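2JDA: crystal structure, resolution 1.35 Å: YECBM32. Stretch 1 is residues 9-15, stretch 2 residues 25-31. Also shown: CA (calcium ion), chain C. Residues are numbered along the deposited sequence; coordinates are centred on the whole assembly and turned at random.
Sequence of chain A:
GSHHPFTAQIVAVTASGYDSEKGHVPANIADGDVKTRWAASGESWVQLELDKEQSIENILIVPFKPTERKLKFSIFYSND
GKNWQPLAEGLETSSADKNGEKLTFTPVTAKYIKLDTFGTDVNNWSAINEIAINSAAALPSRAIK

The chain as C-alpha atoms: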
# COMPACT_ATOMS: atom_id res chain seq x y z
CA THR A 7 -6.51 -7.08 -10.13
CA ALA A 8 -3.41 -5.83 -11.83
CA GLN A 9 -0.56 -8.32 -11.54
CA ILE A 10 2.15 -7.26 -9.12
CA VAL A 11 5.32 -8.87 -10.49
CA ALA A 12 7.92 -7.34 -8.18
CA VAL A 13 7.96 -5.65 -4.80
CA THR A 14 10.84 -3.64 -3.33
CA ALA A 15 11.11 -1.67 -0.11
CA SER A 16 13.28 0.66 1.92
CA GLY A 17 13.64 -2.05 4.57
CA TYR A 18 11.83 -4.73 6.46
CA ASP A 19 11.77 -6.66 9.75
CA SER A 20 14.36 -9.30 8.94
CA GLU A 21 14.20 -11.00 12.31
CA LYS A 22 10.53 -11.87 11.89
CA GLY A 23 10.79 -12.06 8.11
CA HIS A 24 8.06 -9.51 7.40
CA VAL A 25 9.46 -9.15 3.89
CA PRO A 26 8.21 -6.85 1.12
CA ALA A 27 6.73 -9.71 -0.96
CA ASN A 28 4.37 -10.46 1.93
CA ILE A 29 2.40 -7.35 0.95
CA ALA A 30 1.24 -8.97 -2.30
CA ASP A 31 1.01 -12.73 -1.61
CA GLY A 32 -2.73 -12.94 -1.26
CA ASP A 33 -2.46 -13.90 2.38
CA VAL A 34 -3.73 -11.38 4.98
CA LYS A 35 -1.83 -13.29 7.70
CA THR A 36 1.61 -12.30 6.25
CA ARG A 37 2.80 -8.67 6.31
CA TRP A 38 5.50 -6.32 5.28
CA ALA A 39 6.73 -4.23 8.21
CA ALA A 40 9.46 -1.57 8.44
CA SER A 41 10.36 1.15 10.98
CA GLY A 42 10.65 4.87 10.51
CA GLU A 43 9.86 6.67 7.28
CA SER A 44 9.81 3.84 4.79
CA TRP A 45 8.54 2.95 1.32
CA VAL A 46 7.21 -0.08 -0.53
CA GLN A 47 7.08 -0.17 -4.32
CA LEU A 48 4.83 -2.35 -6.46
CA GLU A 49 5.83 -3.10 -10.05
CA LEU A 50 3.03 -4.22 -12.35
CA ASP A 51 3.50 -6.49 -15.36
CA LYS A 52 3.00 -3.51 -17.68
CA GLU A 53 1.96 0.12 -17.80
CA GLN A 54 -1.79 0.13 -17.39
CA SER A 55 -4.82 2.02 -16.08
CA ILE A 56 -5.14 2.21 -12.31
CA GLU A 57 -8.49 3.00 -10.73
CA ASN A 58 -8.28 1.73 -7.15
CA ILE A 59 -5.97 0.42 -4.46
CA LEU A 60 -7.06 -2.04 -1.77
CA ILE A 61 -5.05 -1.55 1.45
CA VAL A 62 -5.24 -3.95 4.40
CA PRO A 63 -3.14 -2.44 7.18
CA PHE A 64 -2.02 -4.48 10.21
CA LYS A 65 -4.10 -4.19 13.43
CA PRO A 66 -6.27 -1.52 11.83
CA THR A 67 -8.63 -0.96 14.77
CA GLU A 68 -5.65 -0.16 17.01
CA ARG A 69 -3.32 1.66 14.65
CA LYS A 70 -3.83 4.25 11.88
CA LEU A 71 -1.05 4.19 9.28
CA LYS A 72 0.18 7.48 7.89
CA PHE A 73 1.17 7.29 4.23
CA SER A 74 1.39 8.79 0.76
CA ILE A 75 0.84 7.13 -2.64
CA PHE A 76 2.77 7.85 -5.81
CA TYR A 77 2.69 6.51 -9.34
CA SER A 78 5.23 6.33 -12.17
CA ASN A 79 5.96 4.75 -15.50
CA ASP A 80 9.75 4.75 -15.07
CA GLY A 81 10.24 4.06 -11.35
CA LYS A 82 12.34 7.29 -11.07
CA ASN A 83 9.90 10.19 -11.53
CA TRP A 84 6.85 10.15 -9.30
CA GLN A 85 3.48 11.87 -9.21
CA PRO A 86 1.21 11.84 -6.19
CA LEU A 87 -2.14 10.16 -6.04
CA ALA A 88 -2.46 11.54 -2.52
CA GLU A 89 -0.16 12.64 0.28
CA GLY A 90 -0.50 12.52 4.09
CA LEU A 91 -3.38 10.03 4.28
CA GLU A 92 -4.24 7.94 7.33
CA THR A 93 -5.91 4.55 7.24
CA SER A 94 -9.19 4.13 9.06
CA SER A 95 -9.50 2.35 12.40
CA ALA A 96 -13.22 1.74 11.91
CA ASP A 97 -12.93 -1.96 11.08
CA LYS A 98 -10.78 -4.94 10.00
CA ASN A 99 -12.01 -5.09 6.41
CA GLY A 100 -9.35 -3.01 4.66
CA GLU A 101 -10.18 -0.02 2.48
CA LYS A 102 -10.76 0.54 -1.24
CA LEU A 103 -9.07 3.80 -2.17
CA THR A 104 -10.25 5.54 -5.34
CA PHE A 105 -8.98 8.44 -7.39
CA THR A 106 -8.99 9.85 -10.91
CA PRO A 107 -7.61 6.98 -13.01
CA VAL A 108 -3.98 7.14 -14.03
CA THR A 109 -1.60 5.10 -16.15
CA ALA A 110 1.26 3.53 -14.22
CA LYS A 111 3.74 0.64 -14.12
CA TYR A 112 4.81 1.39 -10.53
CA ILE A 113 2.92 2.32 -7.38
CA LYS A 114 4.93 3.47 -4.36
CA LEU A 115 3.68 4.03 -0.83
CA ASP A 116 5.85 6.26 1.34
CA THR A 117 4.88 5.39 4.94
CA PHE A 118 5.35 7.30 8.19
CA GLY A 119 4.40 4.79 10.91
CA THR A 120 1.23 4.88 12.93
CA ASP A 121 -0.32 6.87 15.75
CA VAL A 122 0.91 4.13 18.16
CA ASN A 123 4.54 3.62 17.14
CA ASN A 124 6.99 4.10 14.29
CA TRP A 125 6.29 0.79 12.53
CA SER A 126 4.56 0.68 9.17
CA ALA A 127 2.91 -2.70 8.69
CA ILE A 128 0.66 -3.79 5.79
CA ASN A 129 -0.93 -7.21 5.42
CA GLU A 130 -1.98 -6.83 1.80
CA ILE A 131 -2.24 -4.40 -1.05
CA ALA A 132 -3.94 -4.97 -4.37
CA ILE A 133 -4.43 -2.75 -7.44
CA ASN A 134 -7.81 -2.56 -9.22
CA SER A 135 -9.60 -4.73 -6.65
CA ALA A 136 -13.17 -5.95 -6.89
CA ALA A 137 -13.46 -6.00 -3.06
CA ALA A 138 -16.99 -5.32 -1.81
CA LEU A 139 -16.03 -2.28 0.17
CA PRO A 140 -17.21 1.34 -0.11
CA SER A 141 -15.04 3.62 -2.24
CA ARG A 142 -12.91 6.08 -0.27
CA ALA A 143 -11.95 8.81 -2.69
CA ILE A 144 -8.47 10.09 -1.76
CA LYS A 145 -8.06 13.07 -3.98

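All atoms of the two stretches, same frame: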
# COMPACT_ATOMS: atom_id res chain seq x y z
N GLN A 9 -1.56 -7.37 -12.03
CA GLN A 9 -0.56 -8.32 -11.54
C GLN A 9 0.62 -7.55 -10.99
O GLN A 9 1.24 -6.82 -11.72
CB GLN A 9 -0.07 -9.21 -12.70
CG GLN A 9 1.08 -10.18 -12.26
CD GLN A 9 1.62 -11.10 -13.37
OE1 GLN A 9 1.29 -10.94 -14.54
NE2 GLN A 9 2.51 -12.05 -12.96
N ILE A 10 0.91 -7.76 -9.71
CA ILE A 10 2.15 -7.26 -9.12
C ILE A 10 3.24 -8.28 -9.34
O ILE A 10 3.16 -9.41 -8.79
CB ILE A 10 1.94 -6.95 -7.62
CG1 ILE A 10 0.88 -5.85 -7.43
CG2 ILE A 10 3.27 -6.54 -6.96
CD1 ILE A 10 0.31 -5.75 -6.04
N VAL A 11 4.21 -7.94 -10.16
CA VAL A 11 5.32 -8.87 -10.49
C VAL A 11 6.58 -8.70 -9.66
O VAL A 11 7.39 -9.60 -9.57
CB VAL A 11 5.75 -8.78 -11.97
CG1 VAL A 11 4.61 -9.18 -12.84
CG2 VAL A 11 6.31 -7.43 -12.38
N ALA A 12 6.71 -7.59 -8.95
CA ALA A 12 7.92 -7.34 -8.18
C ALA A 12 7.58 -6.32 -7.11
O ALA A 12 6.83 -5.39 -7.36
CB ALA A 12 9.01 -6.85 -9.04
N VAL A 13 8.11 -6.55 -5.93
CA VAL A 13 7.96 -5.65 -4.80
C VAL A 13 9.35 -5.33 -4.29
O VAL A 13 10.19 -6.25 -4.16
CB VAL A 13 7.10 -6.24 -3.66
CG1 VAL A 13 6.98 -5.24 -2.50
CG2 VAL A 13 5.77 -6.66 -4.16
N THR A 14 9.60 -4.07 -3.97
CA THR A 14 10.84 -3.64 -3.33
C THR A 14 10.45 -2.76 -2.16
O THR A 14 9.34 -2.21 -2.11
CB THR A 14 11.79 -2.93 -4.29
OG1 THR A 14 11.10 -1.84 -4.93
CG2 THR A 14 12.27 -3.83 -5.37
N ALA A 15 11.37 -2.54 -1.25
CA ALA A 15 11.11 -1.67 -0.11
C ALA A 15 12.38 -1.05 0.45
O ALA A 15 13.50 -1.54 0.23
CB ALA A 15 10.36 -2.43 0.97
N VAL A 25 8.79 -9.56 5.10
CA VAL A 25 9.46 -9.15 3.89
C VAL A 25 8.50 -8.40 2.95
O VAL A 25 7.29 -8.57 3.04
CB VAL A 25 10.05 -10.37 3.13
CG1 VAL A 25 11.22 -10.99 3.93
CG2 VAL A 25 8.97 -11.41 2.80
N PRO A 26 9.05 -7.61 2.05
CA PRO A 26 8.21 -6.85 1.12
C PRO A 26 7.21 -7.70 0.30
O PRO A 26 6.03 -7.33 0.15
CB PRO A 26 9.24 -6.14 0.24
CG PRO A 26 10.39 -5.95 1.15
CD PRO A 26 10.47 -7.25 1.90
N ALA A 27 7.62 -8.88 -0.16
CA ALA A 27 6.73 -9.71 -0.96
C ALA A 27 5.47 -10.13 -0.22
O ALA A 27 4.46 -10.50 -0.81
CB ALA A 27 7.47 -10.88 -1.51
N ASN A 28 5.53 -10.12 1.11
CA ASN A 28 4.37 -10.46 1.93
C ASN A 28 3.22 -9.49 1.69
O ASN A 28 2.10 -9.77 2.10
CB ASN A 28 4.67 -10.48 3.44
CG ASN A 28 5.45 -11.69 3.96
OD1 ASN A 28 5.86 -11.69 5.17
ND2 ASN A 28 5.63 -12.65 3.15
N ILE A 29 3.48 -8.32 1.13
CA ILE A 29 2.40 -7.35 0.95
C ILE A 29 1.51 -7.72 -0.21
O ILE A 29 0.46 -7.12 -0.36
CB ILE A 29 3.04 -5.91 0.73
CG1 ILE A 29 2.09 -4.85 1.22
CG2 ILE A 29 3.44 -5.68 -0.71
CD1 ILE A 29 2.67 -3.44 1.14
N ALA A 30 1.94 -8.67 -1.05
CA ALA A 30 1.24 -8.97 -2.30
C ALA A 30 1.08 -10.46 -2.56
O ALA A 30 0.98 -10.86 -3.73
CB ALA A 30 1.96 -8.31 -3.44
N ASP A 31 1.03 -11.26 -1.48
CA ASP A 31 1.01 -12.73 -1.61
C ASP A 31 -0.36 -13.31 -1.49
O ASP A 31 -0.52 -14.54 -1.54
CB ASP A 31 1.97 -13.40 -0.63
CG ASP A 31 1.67 -13.11 0.80
OD1 ASP A 31 0.69 -12.37 1.12
OD2 ASP A 31 2.31 -13.67 1.70
CA CA C . 0.19 -10.72 2.94
O HOH W 1 1.97 -10.71 -6.49

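How do the two backbones lie against each other? Residues 10-15 form an extended strand, while residues 26-29 make a short 3-10 turn beside it. The turn is held by its own backbone: Asn-28 N donates to Val-25 O at 3.0 Å, Ile-29 N to Pro-26 O at 2.9 Å, and Ala-30 N to Ala-27 O at 3.1 Å. The two paths come near at Val-13 and Ala-27, whose CA atoms are 5.7 Å apart, and are wider at Ile-10 and Ala-30, with CA atoms 7.1 Å apart. No direct hydrogen bond joins the stretches, so the strand does not pair with the turn as it would with another strand.

Which side chains fill the space between them? Val-13 is the centre of the contact, its CA-to-CB bond pointing toward the turn. With chi1 in the t well, its CG1 packs 3.7 Å from Pro-26 CB and 4.0 Å from Ile-29 CG2, and its CG2 lies 4.2 Å from Ala-30 CB. The forked side chain thus spans several residues of the turn. CG1 also rests 3.5 Å from Pro-26 O, an oxygen already accepting the bond from Ile-29 N.

What happens at the two ends of this patch? At one, Ala-15 CB sits 3.5 Å from Pro-26 CG; a lone methyl against the proline ring allows close packing without reaching far. Pro-26 suits its position in another way, since its ring fixes phi near the -55° found here and offers a compact apolar surface to the strand. At the other end Ile-10, extended in an m, t rotamer, brings CD1 to 4.0 Å from Ala-30 CB, bridging a wider gap between the backbones. Thr-14 points away, as alternation along a strand would suggest, and its hydroxyl takes no part in the apolar packing. In all, 253 Å² is buried, counting both sides.

Does anything polar link the stretches? One water does, donating to Ile-10 O and to Ala-30 O, each 2.9 Å from its oxygen. It satisfies two backbone carbonyls that have no direct partner across the contact, near the end where Ile-10 meets Ala-30.

What anchors the turn on its other side? Calcium binds Asn-28 O at 2.3 Å and Asp-31 OD1 at 2.5 Å, with five further ligand atoms elsewhere in the structure. Asp-31 supplies a negatively charged carboxylate, well suited to the ion, while Pro-26, Ile-29 and Ala-30 direct their CA-to-CB bonds toward the strand.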